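Local coordinates for ABC transporter substrate-binding protein (Staphylococcus aureus subsp. aureus NCTC 8325, PDB 3UN6) that binds zinc and probably acts as the ligand-binding component of an ABC-type import system whose natural substrate is not established, at residues 92-100 against 291-299; 138-149 against 185-193. All coordinates share one frame; numbering follows the deposited sequence.

Interaction 1 (92-100 against 291-299)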
# COMPACT_ATOMS: atom_id res chain seq x y z
N THR A 92 -1.91 -4.51 3.21
CA THR A 92 -1.19 -5.19 2.13
C THR A 92 -1.59 -4.75 0.73
O THR A 92 -2.65 -4.15 0.52
CB THR A 92 -1.37 -6.75 2.28
OG1 THR A 92 -0.49 -7.47 1.39
CG2 THR A 92 -2.80 -7.16 1.99
N LEU A 93 -0.72 -5.04 -0.23
CA LEU A 93 -1.00 -4.74 -1.63
C LEU A 93 -2.32 -5.44 -2.02
O LEU A 93 -2.51 -6.63 -1.76
CB LEU A 93 0.12 -5.26 -2.52
CG LEU A 93 1.52 -4.74 -2.20
CD1 LEU A 93 2.51 -5.46 -3.11
CD2 LEU A 93 1.60 -3.21 -2.35
N ILE A 94 -3.23 -4.69 -2.65
CA ILE A 94 -4.54 -5.24 -2.98
C ILE A 94 -4.46 -6.36 -4.01
O ILE A 94 -5.22 -7.33 -3.92
CB ILE A 94 -5.57 -4.10 -3.38
CG1 ILE A 94 -7.00 -4.67 -3.45
CG2 ILE A 94 -5.17 -3.39 -4.69
CD1 ILE A 94 -8.08 -3.65 -3.88
N GLU A 95 -3.52 -6.27 -4.96
CA GLU A 95 -3.40 -7.28 -6.02
C GLU A 95 -2.86 -8.56 -5.45
O GLU A 95 -3.28 -9.63 -5.85
CB GLU A 95 -2.52 -6.81 -7.20
CG GLU A 95 -3.06 -5.60 -8.03
CD GLU A 95 -2.78 -4.22 -7.41
OE1 GLU A 95 -2.18 -4.13 -6.31
OE2 GLU A 95 -3.15 -3.20 -8.05
N LEU A 96 -1.92 -8.43 -4.52
CA LEU A 96 -1.26 -9.56 -3.83
C LEU A 96 -2.29 -10.34 -3.02
O LEU A 96 -2.33 -11.58 -3.04
CB LEU A 96 -0.14 -9.04 -2.93
CG LEU A 96 0.74 -10.05 -2.21
CD1 LEU A 96 1.32 -11.11 -3.17
CD2 LEU A 96 1.87 -9.31 -1.44
N ALA A 97 -3.11 -9.59 -2.29
CA ALA A 97 -4.22 -10.15 -1.51
C ALA A 97 -5.28 -10.81 -2.45
O ALA A 97 -5.81 -11.87 -2.15
CB ALA A 97 -4.85 -9.06 -0.65
N MSE A 98 -5.57 -10.18 -3.58
CA MSE A 98 -6.52 -10.75 -4.57
C MSE A 98 -6.02 -12.08 -5.14
O MSE A 98 -6.78 -13.02 -5.33
CB MSE A 98 -6.73 -9.76 -5.72
CG MSE A 98 -7.59 -8.56 -5.37
SE MSE A 98 -7.40 -7.04 -6.61
CE MSE A 98 -8.06 -7.93 -8.21
N LYS A 99 -4.72 -12.15 -5.45
CA LYS A 99 -4.11 -13.36 -5.99
C LYS A 99 -4.17 -14.46 -4.94
O LYS A 99 -4.56 -15.58 -5.24
CB LYS A 99 -2.65 -13.08 -6.37
CG LYS A 99 -1.86 -14.30 -6.77
CD LYS A 99 -2.40 -14.96 -8.01
CE LYS A 99 -1.55 -16.17 -8.37
NZ LYS A 99 -2.11 -16.95 -9.51
N SER A 100 -3.79 -14.13 -3.71
CA SER A 100 -3.85 -15.07 -2.61
C SER A 100 -5.30 -15.56 -2.48
O SER A 100 -5.56 -16.76 -2.32
CB SER A 100 -3.35 -14.41 -1.33
OG SER A 100 -3.25 -15.37 -0.29
N TYR A 291 -12.58 -0.68 -6.96
CA TYR A 291 -12.19 -2.09 -7.02
C TYR A 291 -12.25 -2.59 -8.48
O TYR A 291 -11.36 -3.32 -8.96
CB TYR A 291 -13.08 -2.95 -6.11
CG TYR A 291 -12.67 -4.39 -6.13
CD1 TYR A 291 -13.36 -5.34 -6.89
CD2 TYR A 291 -11.56 -4.82 -5.42
CE1 TYR A 291 -12.94 -6.69 -6.92
CE2 TYR A 291 -11.15 -6.12 -5.45
CZ TYR A 291 -11.84 -7.06 -6.20
OH TYR A 291 -11.40 -8.37 -6.20
N GLN A 292 -13.28 -2.17 -9.20
CA GLN A 292 -13.45 -2.59 -10.56
C GLN A 292 -12.30 -2.09 -11.44
O GLN A 292 -11.90 -2.77 -12.39
CB GLN A 292 -14.80 -2.11 -11.09
CG GLN A 292 -15.16 -2.75 -12.43
CD GLN A 292 -15.60 -4.22 -12.31
OE1 GLN A 292 -14.81 -5.14 -12.52
NE2 GLN A 292 -16.86 -4.43 -11.98
N GLU A 293 -11.77 -0.91 -11.13
CA GLU A 293 -10.62 -0.37 -11.89
C GLU A 293 -9.42 -1.30 -11.76
O GLU A 293 -8.71 -1.55 -12.74
CB GLU A 293 -10.22 1.02 -11.39
CG GLU A 293 -9.09 1.67 -12.19
CD GLU A 293 -8.81 3.11 -11.75
OE1 GLU A 293 -8.55 3.35 -10.54
OE2 GLU A 293 -8.84 4.00 -12.63
N ILE A 294 -9.16 -1.78 -10.54
CA ILE A 294 -8.03 -2.72 -10.31
C ILE A 294 -8.27 -4.05 -11.00
O ILE A 294 -7.35 -4.60 -11.63
CB ILE A 294 -7.73 -2.94 -8.81
CG1 ILE A 294 -7.31 -1.60 -8.15
CG2 ILE A 294 -6.59 -4.04 -8.61
CD1 ILE A 294 -6.14 -0.90 -8.86
N THR A 295 -9.49 -4.57 -10.92
CA THR A 295 -9.79 -5.86 -11.59
C THR A 295 -9.57 -5.76 -13.09
O THR A 295 -9.01 -6.67 -13.71
CB THR A 295 -11.22 -6.41 -11.27
OG1 THR A 295 -12.23 -5.51 -11.74
CG2 THR A 295 -11.41 -6.64 -9.75
N THR A 296 -9.99 -4.63 -13.67
CA THR A 296 -9.85 -4.39 -15.10
C THR A 296 -8.39 -4.43 -15.52
O THR A 296 -8.03 -5.09 -16.50
CB THR A 296 -10.43 -3.01 -15.47
OG1 THR A 296 -11.86 -3.07 -15.41
CG2 THR A 296 -10.00 -2.61 -16.86
N LEU A 297 -7.56 -3.73 -14.76
CA LEU A 297 -6.14 -3.64 -15.04
C LEU A 297 -5.41 -4.99 -14.84
O LEU A 297 -4.55 -5.33 -15.62
CB LEU A 297 -5.52 -2.53 -14.18
CG LEU A 297 -5.99 -1.08 -14.42
CD1 LEU A 297 -5.33 -0.15 -13.42
CD2 LEU A 297 -5.71 -0.60 -15.87
N VAL A 298 -5.75 -5.73 -13.79
CA VAL A 298 -5.18 -7.06 -13.53
C VAL A 298 -5.55 -8.02 -14.68
O VAL A 298 -4.72 -8.79 -15.17
CB VAL A 298 -5.72 -7.63 -12.19
CG1 VAL A 298 -5.52 -9.14 -12.10
CG2 VAL A 298 -5.13 -6.86 -10.98
N LYS A 299 -6.80 -7.94 -15.12
CA LYS A 299 -7.31 -8.79 -16.21
C LYS A 299 -6.61 -8.39 -17.52
O LYS A 299 -6.15 -9.24 -18.30
CB LYS A 299 -8.83 -8.57 -16.40
CG LYS A 299 -9.67 -9.81 -16.52
CD LYS A 299 -9.14 -10.85 -17.45
CE LYS A 299 -10.15 -11.95 -17.56
NZ LYS A 299 -9.60 -13.06 -18.32
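Met98, present as selenomethionine, reaches Tyr291 and Ile294 because its CG lies anti to its own carbonyl carbon (chi1 -74°) and its chain bends at the last torsion (chi3 62°). This is a knob-into-hole contact between two helices. The Met98 side chain fills the hole formed by Tyr291, Ile294, Thr295 and Val298. The axes of the short segments 94-100 and 291-299 cross at -72°, with a closest approach of 11.3 Å.

Selenium rests 3.7 Å from Ile294 CG2 and makes a Met-aromatic contact with Tyr291, approaching the ring obliquely. The methyl CE of Met98 continues past the selenium to Thr295 CG2, at 3.9 Å. Ile94 meets the same ring at its edge, with CD1 4.0 Å from Tyr291 CD2. The ring hydroxyl is held elsewhere, by a hydrogen bond with the carbonyl O of Pro307.

Glu95 runs across Ile294 at about a right angle. Its chain is bent in the middle, and the aliphatic CG packs 3.8 Å from Val298 CG2. The buried carboxylate does not bond to helix 291-299; its OE2 pairs with Thr148 OG1 of helix 148-159. The contact thus places helix 288-300 against the helix that follows strand 89-93. The metal site is close by: the backbone of Ile94 is hydrogen-bonded to that of Cys220, a zinc ligand. The same OE2 of Glu95 also touches helix 291-299, 3.6 Å from Ile294 CG2, a packing contact and not a bond.

Interaction 2 (138-149 against 185-193). With PO4 (phosphate ion), chain F; PO4 (phosphate ion), chain E.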
# COMPACT_ATOMS: atom_id res chain seq x y z
N TYR A 138 14.61 -0.44 -20.30
CA TYR A 138 14.69 0.27 -19.03
C TYR A 138 14.31 -0.70 -17.90
O TYR A 138 13.38 -1.50 -18.04
CB TYR A 138 13.77 1.49 -19.05
CG TYR A 138 14.08 2.44 -20.20
CD1 TYR A 138 15.21 3.23 -20.17
CD2 TYR A 138 13.24 2.53 -21.31
CE1 TYR A 138 15.51 4.10 -21.22
CE2 TYR A 138 13.53 3.39 -22.36
CZ TYR A 138 14.66 4.18 -22.31
OH TYR A 138 14.94 5.03 -23.36
N HIS A 139 15.03 -0.63 -16.79
CA HIS A 139 14.79 -1.54 -15.67
C HIS A 139 14.19 -0.85 -14.44
O HIS A 139 14.77 0.07 -13.86
CB HIS A 139 16.06 -2.28 -15.34
CG HIS A 139 16.54 -3.14 -16.47
ND1 HIS A 139 16.21 -4.48 -16.58
CD2 HIS A 139 17.25 -2.84 -17.58
CE1 HIS A 139 16.73 -4.97 -17.69
NE2 HIS A 139 17.36 -3.99 -18.31
N PHE A 140 13.02 -1.33 -14.06
CA PHE A 140 12.29 -0.78 -12.94
C PHE A 140 12.12 -1.72 -11.76
O PHE A 140 11.70 -2.86 -11.92
CB PHE A 140 10.91 -0.29 -13.41
CG PHE A 140 10.95 1.02 -14.13
CD1 PHE A 140 10.97 2.21 -13.43
CD2 PHE A 140 11.00 1.07 -15.52
CE1 PHE A 140 11.02 3.43 -14.09
CE2 PHE A 140 11.06 2.28 -16.18
CZ PHE A 140 11.07 3.46 -15.47
N GLY A 141 12.43 -1.21 -10.56
CA GLY A 141 12.20 -1.96 -9.34
C GLY A 141 10.73 -1.78 -8.97
O GLY A 141 10.16 -0.70 -9.16
N ILE A 142 10.08 -2.87 -8.54
CA ILE A 142 8.69 -2.82 -8.05
C ILE A 142 8.66 -3.65 -6.76
O ILE A 142 9.52 -4.51 -6.55
CB ILE A 142 7.62 -3.33 -9.10
CG1 ILE A 142 8.01 -4.73 -9.65
CG2 ILE A 142 7.50 -2.33 -10.23
CD1 ILE A 142 6.96 -5.42 -10.54
N PRO A 143 7.69 -3.38 -5.87
CA PRO A 143 7.67 -4.14 -4.61
C PRO A 143 7.25 -5.62 -4.73
O PRO A 143 7.62 -6.45 -3.90
CB PRO A 143 6.70 -3.34 -3.72
CG PRO A 143 6.35 -2.12 -4.48
CD PRO A 143 6.66 -2.34 -5.91
N HIS A 144 6.46 -5.92 -5.74
CA HIS A 144 5.98 -7.26 -6.02
C HIS A 144 5.37 -7.24 -7.42
O HIS A 144 4.91 -6.20 -7.88
CB HIS A 144 4.88 -7.67 -5.01
CG HIS A 144 4.66 -9.15 -4.93
ND1 HIS A 144 3.88 -9.84 -5.83
CD2 HIS A 144 5.16 -10.08 -4.08
CE1 HIS A 144 3.90 -11.13 -5.53
NE2 HIS A 144 4.66 -11.30 -4.47
N ARG A 145 5.39 -8.37 -8.12
CA ARG A 145 4.75 -8.42 -9.45
C ARG A 145 3.23 -8.10 -9.37
O ARG A 145 2.67 -7.56 -10.31
CB ARG A 145 4.98 -9.76 -10.12
CG ARG A 145 4.51 -10.98 -9.35
CD ARG A 145 5.14 -12.20 -10.00
NE ARG A 145 4.78 -13.45 -9.36
CZ ARG A 145 5.32 -13.91 -8.23
NH1 ARG A 145 6.21 -13.20 -7.55
NH2 ARG A 145 4.92 -15.08 -7.77
N TYR A 146 2.57 -8.45 -8.27
CA TYR A 146 1.15 -8.16 -8.10
C TYR A 146 1.05 -6.91 -7.28
O TYR A 146 0.89 -6.95 -6.05
CB TYR A 146 0.41 -9.35 -7.45
CG TYR A 146 0.68 -10.65 -8.19
CD1 TYR A 146 0.42 -10.76 -9.55
CD2 TYR A 146 1.15 -11.78 -7.52
CE1 TYR A 146 0.66 -11.95 -10.24
CE2 TYR A 146 1.40 -12.97 -8.21
CZ TYR A 146 1.14 -13.04 -9.57
OH TYR A 146 1.38 -14.20 -10.26
N SER A 147 1.17 -5.77 -7.97
CA SER A 147 1.15 -4.49 -7.30
C SER A 147 0.61 -3.42 -8.21
O SER A 147 0.67 -3.54 -9.41
CB SER A 147 2.55 -4.11 -6.84
OG SER A 147 3.46 -3.87 -7.93
N THR A 148 0.05 -2.39 -7.60
CA THR A 148 -0.42 -1.20 -8.31
C THR A 148 0.78 -0.48 -8.96
O THR A 148 0.64 0.22 -9.94
CB THR A 148 -1.15 -0.28 -7.32
OG1 THR A 148 -2.35 -0.93 -6.91
CG2 THR A 148 -1.51 1.13 -7.93
N HIS A 149 1.96 -0.69 -8.40
CA HIS A 149 3.20 -0.11 -8.91
C HIS A 149 3.50 -0.63 -10.30
O HIS A 149 3.82 0.16 -11.19
CB HIS A 149 4.33 -0.40 -7.93
CG HIS A 149 3.96 -0.03 -6.54
ND1 HIS A 149 3.40 -0.93 -5.65
CD2 HIS A 149 3.95 1.18 -5.91
CE1 HIS A 149 3.12 -0.30 -4.52
NE2 HIS A 149 3.44 0.98 -4.65
N ARG A 185 21.63 -0.27 -10.71
CA ARG A 185 21.18 -1.63 -11.03
C ARG A 185 19.81 -1.51 -11.68
O ARG A 185 19.34 -2.43 -12.34
CB ARG A 185 21.11 -2.49 -9.78
CG ARG A 185 22.38 -2.45 -8.95
CD ARG A 185 22.20 -3.14 -7.60
NE ARG A 185 23.33 -2.84 -6.71
CZ ARG A 185 24.37 -3.64 -6.48
NH1 ARG A 185 24.44 -4.85 -7.02
NH2 ARG A 185 25.33 -3.24 -5.66
N ILE A 186 19.17 -0.36 -11.48
CA ILE A 186 17.87 -0.06 -12.08
C ILE A 186 17.88 1.38 -12.57
O ILE A 186 18.73 2.15 -12.16
CB ILE A 186 16.67 -0.30 -11.10
CG1 ILE A 186 16.88 0.43 -9.77
CG2 ILE A 186 16.48 -1.80 -10.83
CD1 ILE A 186 15.77 0.11 -8.73
N THR A 187 16.97 1.68 -13.50
CA THR A 187 16.80 3.01 -14.11
C THR A 187 15.87 3.80 -13.20
O THR A 187 15.94 5.03 -13.10
CB THR A 187 16.02 2.92 -15.45
OG1 THR A 187 16.56 1.90 -16.29
CG2 THR A 187 16.01 4.27 -16.20
N GLY A 188 14.96 3.10 -12.55
CA GLY A 188 14.02 3.74 -11.64
C GLY A 188 13.19 2.73 -10.89
O GLY A 188 13.45 1.53 -10.96
N TYR A 189 12.20 3.23 -10.16
CA TYR A 189 11.35 2.36 -9.40
C TYR A 189 10.04 3.04 -9.07
O TYR A 189 9.88 4.27 -9.26
CB TYR A 189 12.05 1.85 -8.14
CG TYR A 189 12.51 2.88 -7.09
CD1 TYR A 189 11.62 3.40 -6.14
CD2 TYR A 189 13.84 3.26 -7.01
CE1 TYR A 189 12.04 4.31 -5.18
CE2 TYR A 189 14.28 4.16 -6.06
CZ TYR A 189 13.37 4.68 -5.15
OH TYR A 189 13.83 5.55 -4.20
N SER A 190 9.08 2.23 -8.65
CA SER A 190 7.81 2.72 -8.21
C SER A 190 7.50 2.06 -6.86
O SER A 190 7.64 0.86 -6.72
CB SER A 190 6.74 2.41 -9.24
OG SER A 190 5.52 2.96 -8.83
N VAL A 191 7.06 2.85 -5.88
CA VAL A 191 6.85 2.35 -4.54
C VAL A 191 6.05 3.34 -3.73
O VAL A 191 5.80 4.46 -4.18
CB VAL A 191 8.21 2.14 -3.86
CG1 VAL A 191 8.91 3.51 -3.66
CG2 VAL A 191 8.06 1.38 -2.54
N ALA A 192 5.59 2.92 -2.54
CA ALA A 192 4.88 3.81 -1.66
C ALA A 192 5.89 4.70 -0.96
O ALA A 192 7.03 4.29 -0.74
CB ALA A 192 4.09 3.02 -0.61
N GLU A 193 5.49 5.90 -0.60
CA GLU A 193 6.36 6.73 0.20
C GLU A 193 6.47 6.00 1.54
O GLU A 193 5.60 5.20 1.87
CB GLU A 193 5.79 8.13 0.36
CG GLU A 193 5.83 8.95 -0.94
CD GLU A 193 7.26 9.32 -1.41
OE1 GLU A 193 8.23 8.58 -1.13
OE2 GLU A 193 7.40 10.35 -2.11
P PO4 F . 6.27 -14.44 -4.17
O1 PO4 F . 7.20 -13.48 -4.87
O2 PO4 F . 5.13 -13.71 -3.52
O3 PO4 F . 5.68 -15.40 -5.18
O4 PO4 F . 7.08 -15.22 -3.16
P PO4 E . 2.42 -17.35 -9.71
O1 PO4 E . 3.72 -18.10 -9.82
O2 PO4 E . 2.70 -15.92 -9.31
O3 PO4 E . 1.73 -17.36 -11.06
O4 PO4 E . 1.51 -17.96 -8.68
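His139 and Thr187 begin the pairing of two parallel strands, 138-142 and 188-192, in an alpha/beta lobe of the periplasmic-binding-protein fold. The strand axes differ by 25°.

The strand end is tightly packed. His139 O accepts Thr187 N at 2.7 Å, and more weakly the amide of Gly188. The Thr187 hydroxyl turns back to its partner strand: OG1 lies anti to the carbonyl carbon (chi1 -48°) and accepts His139 N at 3.0 Å. Regular parallel pairing follows, with Gly141 N to Gly188 O, also 3.0 Å, and with Ser190 N to Gly141 O. Phe140 lies close along the Gly188 backbone, its CD1 3.4 Å from Gly188 C.

Further on, the His149 ring packs on strand 188-192. Pro143 CG sits 3.3 Å above one face, toward the rim. Ser190 OG lies at the ring edge, but its hydrogen bond is with Val119 O. His149 CD2 approaches Val191 CA to 3.4 Å. NE2 of His149 is hydrogen-bonded to Asn118 OD1, and the ring neighbours the zinc ligand Cys220.

By contrast, residues 144-146 loop away from strand 188-192, with Arg145 exposed. They hold two phosphate ions, probably from the crystallisation liquor. The guanidinium of Arg145 bridges both: NH1 and NH2 grip the chain F phosphate, NE and NH2 the chain E phosphate. NH1 also forms a salt bridge with Glu171. Arg145 CG lies over the centre of the Tyr146 ring. The His144 ring is fixed at both nitrogens: NE2 donates to O2 of the chain F phosphate at 2.6 Å, while ND1 accepts Tyr146 N at 3.1 Å and a nearly straight 172°.

How the interactions relate
From the N terminus, the chain first passes through 92-100, which leaves strand 89-93 of the five-stranded sheet. It enters the second sheet at 112-122 and continues in it at 138-142 and 188-192, where interaction 2 closes a loop of 35 residues. Much later, helix 288-300 comes back to 92-100, and interaction 1 closes a far longer loop. Interaction 2 lies wholly within that longer loop, so the two nest and do not cross. Interaction 1 ties helix 288-300 to the helix that follows strand 89-93; interaction 2 joins two neighbouring strands of the second sheet. They meet directly at residues 144-148; there Leu96 CD1 packs 3.5 Å from His144 CE1. Zinc lies near both.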